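Local coordinates for outer membrane protein YopM (Yersinia pestis, PDB 1G9U) that probably acts as a secreted effector that alters host cell physiology and so promotes bacterial survival in host tissues, at residues A[158-163]-A[178-183]; A[257-262]-A[277-282]; A[355-360]-A[376-381]. All blocks are in the same frame, centred on the assembly; numbering follows the deposited sequence.

Interaction 1 of 3, residues A[158-163]-A[178-183]; sequences IDVDNN and IAAGNN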
ATOM      1  N   ILE A 158      19.914 -22.050 -20.352  1.00 21.83           N
ATOM      2  CA  ILE A 158      20.794 -20.918 -20.158  1.00 20.93           C
ATOM      3  C   ILE A 158      20.011 -19.855 -19.389  1.00 26.10           C
ATOM      4  O   ILE A 158      18.922 -19.452 -19.788  1.00 25.29           O
ATOM      5  CB  ILE A 158      21.263 -20.309 -21.483  1.00 21.59           C
ATOM      6  CG1 ILE A 158      22.214 -21.140 -22.332  1.00 19.68           C
ATOM      7  CG2 ILE A 158      21.857 -18.925 -21.178  1.00 26.70           C
ATOM      8  CD1 ILE A 158      22.472 -20.580 -23.723  1.00 15.58           C
ATOM      9  N   ASP A 159      20.549 -19.365 -18.274  1.00 23.00           N
ATOM     10  CA  ASP A 159      19.834 -18.281 -17.620  1.00 14.74           C
ATOM     11  C   ASP A 159      20.780 -17.112 -17.466  1.00 13.14           C
ATOM     12  O   ASP A 159      21.662 -17.200 -16.619  1.00 22.25           O
ATOM     13  CB  ASP A 159      19.317 -18.660 -16.249  1.00 25.04           C
ATOM     14  CG  ASP A 159      18.650 -17.550 -15.455  1.00 30.95           C
ATOM     15  OD1 ASP A 159      18.550 -16.352 -15.834  1.00 31.44           O
ATOM     16  OD2 ASP A 159      18.156 -17.941 -14.368  1.00 43.93           O
ATOM     17  N   VAL A 160      20.645 -16.036 -18.208  1.00 13.62           N
ATOM     18  CA  VAL A 160      21.510 -14.893 -17.891  1.00 21.37           C
ATOM     19  C   VAL A 160      20.729 -13.618 -17.593  1.00 30.18           C
ATOM     20  O   VAL A 160      21.088 -12.466 -17.914  1.00 23.69           O
ATOM     21  CB  VAL A 160      22.415 -14.719 -19.115  1.00 22.47           C
ATOM     22  CG1 VAL A 160      23.242 -15.964 -19.313  1.00 25.21           C
ATOM     23  CG2 VAL A 160      21.562 -14.502 -20.351  1.00 13.22           C
ATOM     24  N   ASP A 161      19.592 -13.837 -16.934  1.00 29.43           N
ATOM     25  CA  ASP A 161      18.704 -12.781 -16.477  1.00 30.46           C
ATOM     26  C   ASP A 161      19.408 -11.721 -15.629  1.00 23.94           C
ATOM     27  O   ASP A 161      20.203 -12.065 -14.742  1.00 26.26           O
ATOM     28  CB  ASP A 161      17.627 -13.311 -15.524  1.00 27.65           C
ATOM     29  CG  ASP A 161      16.362 -13.893 -16.036  1.00 20.79           C
ATOM     30  OD1 ASP A 161      15.626 -14.500 -15.228  1.00 42.12           O
ATOM     31  OD2 ASP A 161      16.030 -13.790 -17.234  1.00 46.71           O
ATOM     32  N   ASN A 162      19.087 -10.441 -15.814  1.00 23.21           N
ATOM     33  CA  ASN A 162      19.673  -9.443 -14.908  1.00 22.03           C
ATOM     34  C   ASN A 162      21.196  -9.419 -15.041  1.00 24.53           C
ATOM     35  O   ASN A 162      21.921  -9.767 -14.115  1.00 24.43           O
ATOM     36  CB  ASN A 162      19.305  -9.670 -13.435  1.00 17.99           C
ATOM     37  CG  ASN A 162      17.821  -9.844 -13.212  1.00 31.99           C
ATOM     38  OD1 ASN A 162      17.011  -9.109 -13.794  1.00 58.91           O
ATOM     39  ND2 ASN A 162      17.378 -10.821 -12.428  1.00 40.72           N
ATOM     40  N   ASN A 163      21.605  -9.013 -16.236  1.00 20.07           N
ATOM     41  CA  ASN A 163      23.013  -8.760 -16.506  1.00 23.76           C
ATOM     42  C   ASN A 163      23.047  -7.461 -17.293  1.00 23.60           C
ATOM     43  O   ASN A 163      22.197  -6.581 -17.186  1.00 24.19           O
ATOM     44  CB  ASN A 163      23.616  -9.982 -17.209  1.00 24.60           C
ATOM     45  CG  ASN A 163      23.940 -11.045 -16.174  1.00 23.69           C
ATOM     46  OD1 ASN A 163      24.926 -10.898 -15.463  1.00 25.76           O
ATOM     47  ND2 ASN A 163      23.135 -12.082 -16.032  1.00 16.34           N
ATOM     48  N   ILE A 178      15.586 -20.536 -22.591  1.00 16.64           N
ATOM     49  CA  ILE A 178      16.531 -19.461 -22.302  1.00 17.12           C
ATOM     50  C   ILE A 178      15.744 -18.303 -21.679  1.00 19.10           C
ATOM     51  O   ILE A 178      14.607 -18.047 -22.057  1.00 32.72           O
ATOM     52  CB  ILE A 178      17.359 -18.981 -23.487  1.00 22.83           C
ATOM     53  CG1 ILE A 178      18.291 -17.828 -23.080  1.00 28.35           C
ATOM     54  CG2 ILE A 178      16.490 -18.639 -24.679  1.00 22.72           C
ATOM     55  CD1 ILE A 178      19.338 -17.474 -24.099  1.00 23.08           C
ATOM     56  N   ALA A 179      16.396 -17.722 -20.694  1.00 17.46           N
ATOM     57  CA  ALA A 179      15.907 -16.588 -19.921  1.00 17.47           C
ATOM     58  C   ALA A 179      16.961 -15.498 -20.073  1.00 17.59           C
ATOM     59  O   ALA A 179      18.106 -15.705 -19.635  1.00 21.39           O
ATOM     60  CB  ALA A 179      15.735 -16.975 -18.457  1.00  9.07           C
ATOM     61  N   ALA A 180      16.632 -14.391 -20.709  1.00 19.43           N
ATOM     62  CA  ALA A 180      17.662 -13.349 -20.856  1.00 16.73           C
ATOM     63  C   ALA A 180      16.981 -12.021 -20.551  1.00 19.06           C
ATOM     64  O   ALA A 180      17.208 -10.965 -21.130  1.00 24.99           O
ATOM     65  CB  ALA A 180      18.189 -13.424 -22.267  1.00 24.09           C
ATOM     66  N   GLY A 181      16.025 -12.135 -19.631  1.00 16.51           N
ATOM     67  CA  GLY A 181      15.224 -10.964 -19.283  1.00 15.53           C
ATOM     68  C   GLY A 181      16.085  -9.954 -18.573  1.00 22.18           C
ATOM     69  O   GLY A 181      17.144 -10.221 -18.003  1.00 15.97           O
ATOM     70  N   ASN A 182      15.610  -8.716 -18.647  1.00 24.95           N
ATOM     71  CA  ASN A 182      16.326  -7.693 -17.908  1.00 18.16           C
ATOM     72  C   ASN A 182      17.793  -7.517 -18.219  1.00 16.99           C
ATOM     73  O   ASN A 182      18.638  -7.510 -17.321  1.00 22.30           O
ATOM     74  CB  ASN A 182      16.164  -7.978 -16.393  1.00 27.67           C
ATOM     75  CG  ASN A 182      15.925  -6.580 -15.798  1.00 44.35           C
ATOM     76  OD1 ASN A 182      16.614  -6.093 -14.913  1.00 41.36           O
ATOM     77  ND2 ASN A 182      14.925  -5.896 -16.360  1.00 87.94           N
ATOM     78  N   ASN A 183      18.101  -7.412 -19.497  1.00 18.89           N
ATOM     79  CA  ASN A 183      19.444  -7.091 -19.942  1.00 18.43           C
ATOM     80  C   ASN A 183      19.256  -5.819 -20.758  1.00 24.71           C
ATOM     81  O   ASN A 183      18.288  -5.093 -20.508  1.00 30.98           O
ATOM     82  CB  ASN A 183      20.051  -8.208 -20.786  1.00 18.15           C
ATOM     83  CG  ASN A 183      20.526  -9.301 -19.829  1.00 20.55           C
ATOM     84  OD1 ASN A 183      21.676  -9.288 -19.397  1.00 27.57           O
ATOM     85  ND2 ASN A 183      19.594 -10.173 -19.477  1.00 23.13           N
TER
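Asn183 reaches back to the preceding coil, where its ND2 donates to Val160 O at 3.2 Å from 36° above the carbonyl plane, the oxygen itself lying close to the plane of the Asn183 amide. From the opposite face of that carbonyl comes Asn163 ND2, 2.8 Å from Val160 O, so two amides grip one acceptor. Both asparagines keep CG beside their own backbone N (chi1 -78° for Asn183), which folds each amide inward under its turn. The other end of each is also bound, each from the repeat before its own: Asn183 OD1 accepts from Leu165 N, Asn163 OD1 from Leu143 N.

Asp161 works on the other side of the chain. Its OD2 takes the Gly181 N-H at 2.9 Å on the anti side of the carboxylate and rests against Ala179 CB. With CG set opposite its own N (chi1 176°), Asp159 closes an Asx turn, OD1 accepting from Asp161 N at 2.9 Å.

Backbone bonds join the coils before and after this point, with Val160 N to Ala179 O at 2.9 Å and Asn162 N to Gly181 O also at 2.9 Å. On the inner face Ile158 and Ile178 lie alongside each other, CG2 of the first 4.1 Å from CD1 of the second. Short parallel strands running into turns lined by rows of asparagines that hydrogen-bond the backbone are the signature of the leucine-rich repeat solenoid.

Interaction 2 of 3, residues A[257-262]-A[277-282]; sequences PSLEAL and QSLTFL. With ACT (acetate ion), chain H.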
ATOM      1  N   PRO A 257      -3.237 -21.543 -32.610  1.00 38.49           N
ATOM      2  CA  PRO A 257      -4.495 -22.274 -32.461  1.00 32.87           C
ATOM      3  C   PRO A 257      -4.600 -22.948 -31.103  1.00 29.04           C
ATOM      4  O   PRO A 257      -5.667 -23.390 -30.679  1.00 23.84           O
ATOM      5  CB  PRO A 257      -4.471 -23.298 -33.600  1.00 35.70           C
ATOM      6  CG  PRO A 257      -3.205 -23.109 -34.353  1.00 40.71           C
ATOM      7  CD  PRO A 257      -2.362 -22.062 -33.680  1.00 44.62           C
ATOM      8  N   SER A 258      -3.526 -23.094 -30.318  1.00 27.19           N
ATOM      9  CA  SER A 258      -3.759 -23.835 -29.082  1.00 24.92           C
ATOM     10  C   SER A 258      -3.378 -23.008 -27.871  1.00 22.88           C
ATOM     11  O   SER A 258      -3.129 -23.533 -26.785  1.00 18.02           O
ATOM     12  CB  SER A 258      -2.930 -25.115 -29.168  1.00 32.35           C
ATOM     13  OG  SER A 258      -3.646 -26.105 -29.901  1.00 56.37           O
ATOM     14  N   LEU A 259      -3.330 -21.713 -28.120  1.00 16.65           N
ATOM     15  CA  LEU A 259      -2.988 -20.788 -27.071  1.00 15.07           C
ATOM     16  C   LEU A 259      -3.776 -21.004 -25.791  1.00 13.68           C
ATOM     17  O   LEU A 259      -4.994 -21.158 -25.766  1.00 15.53           O
ATOM     18  CB  LEU A 259      -3.199 -19.341 -27.580  1.00 20.32           C
ATOM     19  CG  LEU A 259      -2.484 -18.281 -26.704  1.00 13.45           C
ATOM     20  CD1 LEU A 259      -0.991 -18.522 -26.697  1.00 20.28           C
ATOM     21  CD2 LEU A 259      -2.852 -16.888 -27.141  1.00 16.41           C
ATOM     22  N   GLU A 260      -3.040 -20.975 -24.664  1.00 14.91           N
ATOM     23  CA  GLU A 260      -3.790 -21.116 -23.415  1.00 22.33           C
ATOM     24  C   GLU A 260      -3.720 -19.889 -22.515  1.00 22.54           C
ATOM     25  O   GLU A 260      -4.646 -19.558 -21.787  1.00 22.51           O
ATOM     26  CB  GLU A 260      -3.217 -22.272 -22.628  1.00 22.62           C
ATOM     27  CG  GLU A 260      -3.592 -23.625 -23.211  1.00 36.83           C
ATOM     28  CD  GLU A 260      -2.771 -24.744 -22.577  1.00 44.39           C
ATOM     29  OE1 GLU A 260      -2.404 -24.583 -21.393  1.00 71.16           O
ATOM     30  OE2 GLU A 260      -2.459 -25.772 -23.228  1.00 62.88           O
ATOM     31  N   ALA A 261      -2.602 -19.173 -22.514  1.00 15.51           N
ATOM     32  CA  ALA A 261      -2.546 -18.024 -21.621  1.00 18.28           C
ATOM     33  C   ALA A 261      -2.011 -16.880 -22.472  1.00 20.97           C
ATOM     34  O   ALA A 261      -0.961 -17.135 -23.082  1.00 17.92           O
ATOM     35  CB  ALA A 261      -1.646 -18.314 -20.430  1.00  8.62           C
ATOM     36  N   LEU A 262      -2.738 -15.771 -22.468  1.00 22.25           N
ATOM     37  CA  LEU A 262      -2.294 -14.548 -23.163  1.00 23.80           C
ATOM     38  C   LEU A 262      -2.279 -13.303 -22.258  1.00 27.85           C
ATOM     39  O   LEU A 262      -3.276 -12.924 -21.617  1.00 22.62           O
ATOM     40  CB  LEU A 262      -3.109 -14.315 -24.430  1.00 16.11           C
ATOM     41  CG  LEU A 262      -2.890 -12.999 -25.187  1.00 14.16           C
ATOM     42  CD1 LEU A 262      -1.602 -13.001 -25.986  1.00 15.28           C
ATOM     43  CD2 LEU A 262      -4.096 -12.799 -26.085  1.00  8.79           C
ATOM     44  N   GLN A 277     -10.256 -21.572 -28.792  1.00 14.12           N
ATOM     45  CA  GLN A 277     -11.105 -22.153 -27.743  1.00  9.92           C
ATOM     46  C   GLN A 277     -10.308 -22.742 -26.608  1.00 13.25           C
ATOM     47  O   GLN A 277     -10.870 -23.107 -25.558  1.00 23.32           O
ATOM     48  CB  GLN A 277     -11.933 -23.195 -28.485  1.00 17.83           C
ATOM     49  CG  GLN A 277     -13.412 -22.836 -28.369  1.00 46.54           C
ATOM     50  CD  GLN A 277     -14.013 -22.474 -29.701  1.00 57.30           C
ATOM     51  OE1 GLN A 277     -14.666 -21.435 -29.818  1.00 91.67           O
ATOM     52  NE2 GLN A 277     -13.759 -23.367 -30.648  1.00 61.58           N
ATOM     53  N   SER A 278      -8.991 -22.891 -26.731  1.00 10.94           N
ATOM     54  CA  SER A 278      -8.178 -23.446 -25.654  1.00 18.14           C
ATOM     55  C   SER A 278      -7.754 -22.394 -24.623  1.00 20.70           C
ATOM     56  O   SER A 278      -7.025 -22.716 -23.671  1.00 10.03           O
ATOM     57  CB  SER A 278      -6.837 -23.998 -26.209  1.00 11.81           C
ATOM     58  OG  SER A 278      -6.300 -22.949 -27.006  1.00 16.00           O
ATOM     59  N   LEU A 279      -8.137 -21.141 -24.895  1.00 16.93           N
ATOM     60  CA  LEU A 279      -7.611 -20.077 -24.046  1.00 19.33           C
ATOM     61  C   LEU A 279      -8.211 -20.175 -22.653  1.00 21.64           C
ATOM     62  O   LEU A 279      -9.418 -20.370 -22.512  1.00 24.25           O
ATOM     63  CB  LEU A 279      -7.901 -18.714 -24.625  1.00 18.22           C
ATOM     64  CG  LEU A 279      -6.967 -17.598 -24.138  1.00 21.44           C
ATOM     65  CD1 LEU A 279      -5.556 -17.710 -24.678  1.00 17.28           C
ATOM     66  CD2 LEU A 279      -7.609 -16.285 -24.584  1.00 19.11           C
ATOM     67  N   THR A 280      -7.352 -20.019 -21.642  1.00 14.98           N
ATOM     68  CA  THR A 280      -7.923 -20.235 -20.291  1.00 16.93           C
ATOM     69  C   THR A 280      -7.545 -19.137 -19.319  1.00 21.33           C
ATOM     70  O   THR A 280      -8.141 -18.951 -18.243  1.00 26.58           O
ATOM     71  CB  THR A 280      -7.476 -21.694 -20.031  1.00 18.16           C
ATOM     72  OG1 THR A 280      -8.371 -22.377 -19.182  1.00 54.42           O
ATOM     73  CG2 THR A 280      -6.125 -21.712 -19.367  1.00 10.42           C
ATOM     74  N   PHE A 281      -6.555 -18.318 -19.662  1.00 17.54           N
ATOM     75  CA  PHE A 281      -5.989 -17.169 -19.003  1.00 17.52           C
ATOM     76  C   PHE A 281      -5.770 -16.017 -19.994  1.00 19.75           C
ATOM     77  O   PHE A 281      -4.996 -16.121 -20.948  1.00 15.50           O
ATOM     78  CB  PHE A 281      -4.629 -17.396 -18.319  1.00 20.86           C
ATOM     79  CG  PHE A 281      -4.815 -18.435 -17.216  1.00 44.50           C
ATOM     80  CD1 PHE A 281      -5.365 -18.109 -15.992  1.00 52.79           C
ATOM     81  CD2 PHE A 281      -4.395 -19.737 -17.439  1.00 41.20           C
ATOM     82  CE1 PHE A 281      -5.601 -19.087 -15.033  1.00 48.72           C
ATOM     83  CE2 PHE A 281      -4.685 -20.746 -16.547  1.00 31.86           C
ATOM     84  CZ  PHE A 281      -5.252 -20.397 -15.333  1.00 42.20           C
ATOM     85  N   LEU A 282      -6.486 -14.925 -19.709  1.00 14.88           N
ATOM     86  CA  LEU A 282      -6.388 -13.772 -20.607  1.00 18.51           C
ATOM     87  C   LEU A 282      -6.199 -12.490 -19.790  1.00 17.13           C
ATOM     88  O   LEU A 282      -7.026 -12.230 -18.928  1.00 16.74           O
ATOM     89  CB  LEU A 282      -7.642 -13.606 -21.439  1.00  8.75           C
ATOM     90  CG  LEU A 282      -7.670 -12.393 -22.352  1.00 15.65           C
ATOM     91  CD1 LEU A 282      -6.572 -12.376 -23.408  1.00  8.58           C
ATOM     92  CD2 LEU A 282      -9.044 -12.389 -23.033  1.00 16.22           C
TER
HETATM   93  C   ACT H1007      -8.988 -24.667 -30.179  1.00 55.99           C
HETATM   94  O   ACT H1007     -10.049 -24.810 -30.936  1.00 51.23           O
HETATM   95  OXT ACT H1007      -8.636 -23.562 -29.631  1.00 92.97           O
HETATM   96  CH3 ACT H1007      -8.062 -25.776 -29.835  1.00 23.41           C
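Leu279 and Leu259 lie side by side in the hydrophobic interior of a leucine-rich repeat solenoid, where each coil enters its short parallel strand. The bump is Leu279 CD1. It fills a hollow between Leu259 and Leu262 floored by the Glu260 carbonyl, 3.7 Å from Leu259 CG and 4.2 Å from Leu262 CB. With CG on the far side of CB from the backbone N (chi1 -158°), Leu279 carries this methyl back toward the preceding coil. One step on, the pattern recurs: Leu282 CD1 nestles against Leu262 CD2 at 3.7 Å, while Ile242 of the coil before backs both Leu259 and Leu262.

The opposite face of the strands is built differently. Ala261 offers only a methyl, which meets Phe281 CB at 3.8 Å, and the Phe281 ring leans off toward Tyr301 of the following coil. In the loop before the strand, Ser278 turns OG toward Leu259 O, too close to be trusted. An acetate, probably from the crystallisation liquor, takes a weak bond from Ser278 N. Glu260 O receives two N-H groups, Thr280 N at 2.7 Å in the carbonyl plane on a lone pair and Phe281 N at 3.1 Å, nearly in line with the C=O bond.

Interaction 3 of 3, residues A[355-360]-A[376-381]; sequences LPQNLK and PESVED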
ATOM      1  N   LEU A 355     -24.879 -13.678  -6.380  1.00 13.74           N
ATOM      2  CA  LEU A 355     -23.587 -14.346  -6.354  1.00 27.97           C
ATOM      3  C   LEU A 355     -23.665 -15.870  -6.289  1.00 32.84           C
ATOM      4  O   LEU A 355     -24.461 -16.502  -5.613  1.00 40.03           O
ATOM      5  CB  LEU A 355     -22.785 -13.809  -5.161  1.00 28.15           C
ATOM      6  CG  LEU A 355     -22.821 -12.280  -5.037  1.00 33.53           C
ATOM      7  CD1 LEU A 355     -22.392 -11.892  -3.634  1.00 37.71           C
ATOM      8  CD2 LEU A 355     -21.931 -11.663  -6.104  1.00 33.47           C
ATOM      9  N   PRO A 356     -22.742 -16.478  -7.031  1.00 32.71           N
ATOM     10  CA  PRO A 356     -22.557 -17.925  -7.080  1.00 34.80           C
ATOM     11  C   PRO A 356     -22.182 -18.547  -5.728  1.00 37.52           C
ATOM     12  O   PRO A 356     -21.443 -18.065  -4.858  1.00 34.13           O
ATOM     13  CB  PRO A 356     -21.425 -18.116  -8.094  1.00 32.77           C
ATOM     14  CG  PRO A 356     -21.013 -16.792  -8.598  1.00 25.67           C
ATOM     15  CD  PRO A 356     -21.802 -15.734  -7.894  1.00 23.49           C
ATOM     16  N   GLN A 357     -22.734 -19.755  -5.546  1.00 33.17           N
ATOM     17  CA  GLN A 357     -22.643 -20.434  -4.263  1.00 31.42           C
ATOM     18  C   GLN A 357     -21.225 -20.788  -3.917  1.00 30.32           C
ATOM     19  O   GLN A 357     -20.901 -21.165  -2.796  1.00 25.60           O
ATOM     20  CB  GLN A 357     -23.564 -21.662  -4.226  1.00 46.62           C
ATOM     21  CG  GLN A 357     -24.901 -21.340  -3.554  1.00 65.11           C
ATOM     22  CD  GLN A 357     -24.700 -20.214  -2.544  1.00 81.43           C
ATOM     23  OE1 GLN A 357     -23.777 -20.248  -1.718  1.00117.61           O
ATOM     24  NE2 GLN A 357     -25.549 -19.196  -2.594  1.00 79.50           N
ATOM     25  N   ASN A 358     -20.279 -20.684  -4.863  1.00 31.27           N
ATOM     26  CA  ASN A 358     -18.948 -20.904  -4.312  1.00 28.46           C
ATOM     27  C   ASN A 358     -18.131 -19.629  -4.324  1.00 31.49           C
ATOM     28  O   ASN A 358     -16.928 -19.868  -4.286  1.00 23.22           O
ATOM     29  CB  ASN A 358     -18.178 -21.988  -5.073  1.00 44.39           C
ATOM     30  CG  ASN A 358     -18.428 -23.305  -4.329  1.00 62.24           C
ATOM     31  OD1 ASN A 358     -19.507 -23.895  -4.434  1.00 68.62           O
ATOM     32  ND2 ASN A 358     -17.422 -23.668  -3.540  1.00 89.36           N
ATOM     33  N   LEU A 359     -18.717 -18.419  -4.383  1.00 23.04           N
ATOM     34  CA  LEU A 359     -17.801 -17.283  -4.387  1.00 21.84           C
ATOM     35  C   LEU A 359     -16.874 -17.300  -3.181  1.00 20.02           C
ATOM     36  O   LEU A 359     -17.294 -17.447  -2.036  1.00 24.59           O
ATOM     37  CB  LEU A 359     -18.537 -15.926  -4.387  1.00 24.90           C
ATOM     38  CG  LEU A 359     -17.652 -14.757  -4.846  1.00 26.18           C
ATOM     39  CD1 LEU A 359     -17.140 -14.933  -6.283  1.00 18.54           C
ATOM     40  CD2 LEU A 359     -18.415 -13.455  -4.751  1.00 24.61           C
ATOM     41  N   LYS A 360     -15.575 -17.142  -3.394  1.00 26.71           N
ATOM     42  CA  LYS A 360     -14.648 -17.127  -2.271  1.00 26.43           C
ATOM     43  C   LYS A 360     -14.117 -15.726  -1.974  1.00 36.55           C
ATOM     44  O   LYS A 360     -13.803 -15.401  -0.836  1.00 28.04           O
ATOM     45  CB  LYS A 360     -13.429 -18.018  -2.530  1.00 17.10           C
ATOM     46  CG  LYS A 360     -13.371 -18.949  -1.317  1.00 41.43           C
ATOM     47  CD  LYS A 360     -13.660 -20.391  -1.601  1.00 57.01           C
ATOM     48  CE  LYS A 360     -15.033 -20.738  -2.129  1.00 64.01           C
ATOM     49  NZ  LYS A 360     -14.949 -21.931  -3.047  1.00 68.84           N
ATOM     50  N   PRO A 376     -22.741 -15.209  -0.157  1.00 55.05           N
ATOM     51  CA  PRO A 376     -22.754 -16.665   0.079  1.00 50.66           C
ATOM     52  C   PRO A 376     -21.822 -17.062   1.223  1.00 43.89           C
ATOM     53  O   PRO A 376     -20.791 -16.431   1.478  1.00 51.26           O
ATOM     54  CB  PRO A 376     -22.261 -17.258  -1.248  1.00 47.94           C
ATOM     55  CG  PRO A 376     -21.543 -16.142  -1.931  1.00 49.23           C
ATOM     56  CD  PRO A 376     -22.271 -14.889  -1.513  1.00 48.55           C
ATOM     57  N   GLU A 377     -22.162 -18.131   1.930  1.00 39.00           N
ATOM     58  CA  GLU A 377     -21.363 -18.639   3.027  1.00 43.97           C
ATOM     59  C   GLU A 377     -19.962 -19.051   2.589  1.00 36.44           C
ATOM     60  O   GLU A 377     -19.208 -19.268   3.546  1.00 58.03           O
ATOM     61  CB  GLU A 377     -21.975 -19.869   3.705  1.00 67.65           C
ATOM     62  CG  GLU A 377     -22.164 -19.823   5.209  1.00 84.41           C
ATOM     63  CD  GLU A 377     -23.265 -20.787   5.652  1.00 97.32           C
ATOM     64  OE1 GLU A 377     -23.556 -21.758   4.910  1.00107.83           O
ATOM     65  OE2 GLU A 377     -23.841 -20.570   6.742  1.00115.83           O
ATOM     66  N   SER A 378     -19.641 -19.157   1.302  1.00 29.71           N
ATOM     67  CA  SER A 378     -18.291 -19.522   0.864  1.00 23.46           C
ATOM     68  C   SER A 378     -17.276 -18.382   0.909  1.00 26.19           C
ATOM     69  O   SER A 378     -16.049 -18.579   0.930  1.00 32.01           O
ATOM     70  CB  SER A 378     -18.328 -20.079  -0.573  1.00 22.11           C
ATOM     71  OG  SER A 378     -19.378 -19.459  -1.293  1.00 32.63           O
ATOM     72  N   VAL A 379     -17.793 -17.157   0.876  1.00 26.84           N
ATOM     73  CA  VAL A 379     -16.968 -15.955   0.739  1.00 28.68           C
ATOM     74  C   VAL A 379     -16.006 -15.814   1.881  1.00 29.90           C
ATOM     75  O   VAL A 379     -16.424 -15.624   3.018  1.00 34.08           O
ATOM     76  CB  VAL A 379     -17.951 -14.758   0.700  1.00 25.75           C
ATOM     77  CG1 VAL A 379     -17.161 -13.489   0.871  1.00 26.44           C
ATOM     78  CG2 VAL A 379     -18.761 -14.874  -0.582  1.00 17.88           C
ATOM     79  N   GLU A 380     -14.703 -15.932   1.716  1.00 34.74           N
ATOM     80  CA  GLU A 380     -13.842 -15.792   2.891  1.00 35.33           C
ATOM     81  C   GLU A 380     -13.091 -14.466   2.908  1.00 33.46           C
ATOM     82  O   GLU A 380     -12.401 -14.094   3.850  1.00 36.34           O
ATOM     83  CB  GLU A 380     -12.827 -16.931   2.848  1.00 56.54           C
ATOM     84  CG  GLU A 380     -13.294 -18.215   2.189  1.00 76.34           C
ATOM     85  CD  GLU A 380     -12.118 -19.066   1.721  1.00 90.26           C
ATOM     86  OE1 GLU A 380     -11.137 -18.476   1.210  1.00100.24           O
ATOM     87  OE2 GLU A 380     -12.226 -20.307   1.826  1.00108.66           O
ATOM     88  N   ASP A 381     -13.157 -13.701   1.823  1.00 37.26           N
ATOM     89  CA  ASP A 381     -12.451 -12.429   1.669  1.00 25.66           C
ATOM     90  C   ASP A 381     -13.452 -11.452   1.058  1.00 31.20           C
ATOM     91  O   ASP A 381     -13.864 -11.644  -0.076  1.00 37.37           O
ATOM     92  CB  ASP A 381     -11.225 -12.536   0.800  1.00 20.45           C
ATOM     93  CG  ASP A 381     -10.561 -11.240   0.410  1.00 35.96           C
ATOM     94  OD1 ASP A 381     -11.052 -10.121   0.656  1.00 49.97           O
ATOM     95  OD2 ASP A 381      -9.447 -11.276  -0.169  1.00 49.20           O
TER
HETATM   96  O   HOH W   1     -23.121 -20.595   0.584  1.00 72.60           O
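Pro376 pushes its ring into the turn of the coil before it, and three side chains of 355-360 receive different parts of that ring. Leu355 crosses it at about a right angle, its CD1 3.7 Å from Pro376 CD. Leu359 supports the next corner, with CB 3.9 Å from Pro376 CG. Gln357, whose chain bends at chi2 (-28°), swings its amide back so that OE1 lies 3.4 Å from Pro376 CB. A water also lies between Gln357 OE1 and Glu377 N, bonding weakly to the latter.

Both segments make type I turns, Pro356 to Leu359 and Pro376 to Val379, one coil apart. Ser378 points into the first of them. Its OG stands 2.7 Å from Gln357 O and 3.0 Å from Leu359 O, a single hydroxyl set between two carbonyls.

Lys360 and Glu380 run side by side in the same direction, yet they meet through the lysine methylenes rather than through charge. The Lys360 chain bends at chi2 (112°) and again beyond it, carrying CE over Ser378 CB and leaving NZ 5.8 Å from Glu380 OE2. The ammonium instead has a long, weak ion pair with Glu340. Lys360 O meanwhile accepts from Glu380 N at 2.8 Å and from Asp381 N at 3.2 Å, beginning the strand pairing, and Asp381 turns its carboxylate to His363 and Gln361. At the rim, Asn358 ND2 bonds to Asn122 of a neighbouring subunit.

The chemistry therefore points to a junction held by backbone carbonyls, one serine hydroxyl and a buried proline ring, to which the Lys360-Glu380 pair probably adds no more than a modest, long-range attraction.

Interactions 1, 2 and 3 follow one another along the chain, each closing before the next opens, and each joins two successive coils of the same leucine-rich repeat solenoid. Interaction 1 takes in the ends of strands 157-159 and 177-179 and the turns beyond; interactions 2 and 3 lie at the strand entrances, leading into 261-263 and 281-283, and into 361-363 and 381-384. Centres are about 26 Å apart between 1 and 2 and about 27 Å between 2 and 3, but only about 41 Å between 1 and 3, so the path through them bends. Local coil-to-coil contacts thus build a long, curved molecule, whose four copies assemble into a hollow cylinder.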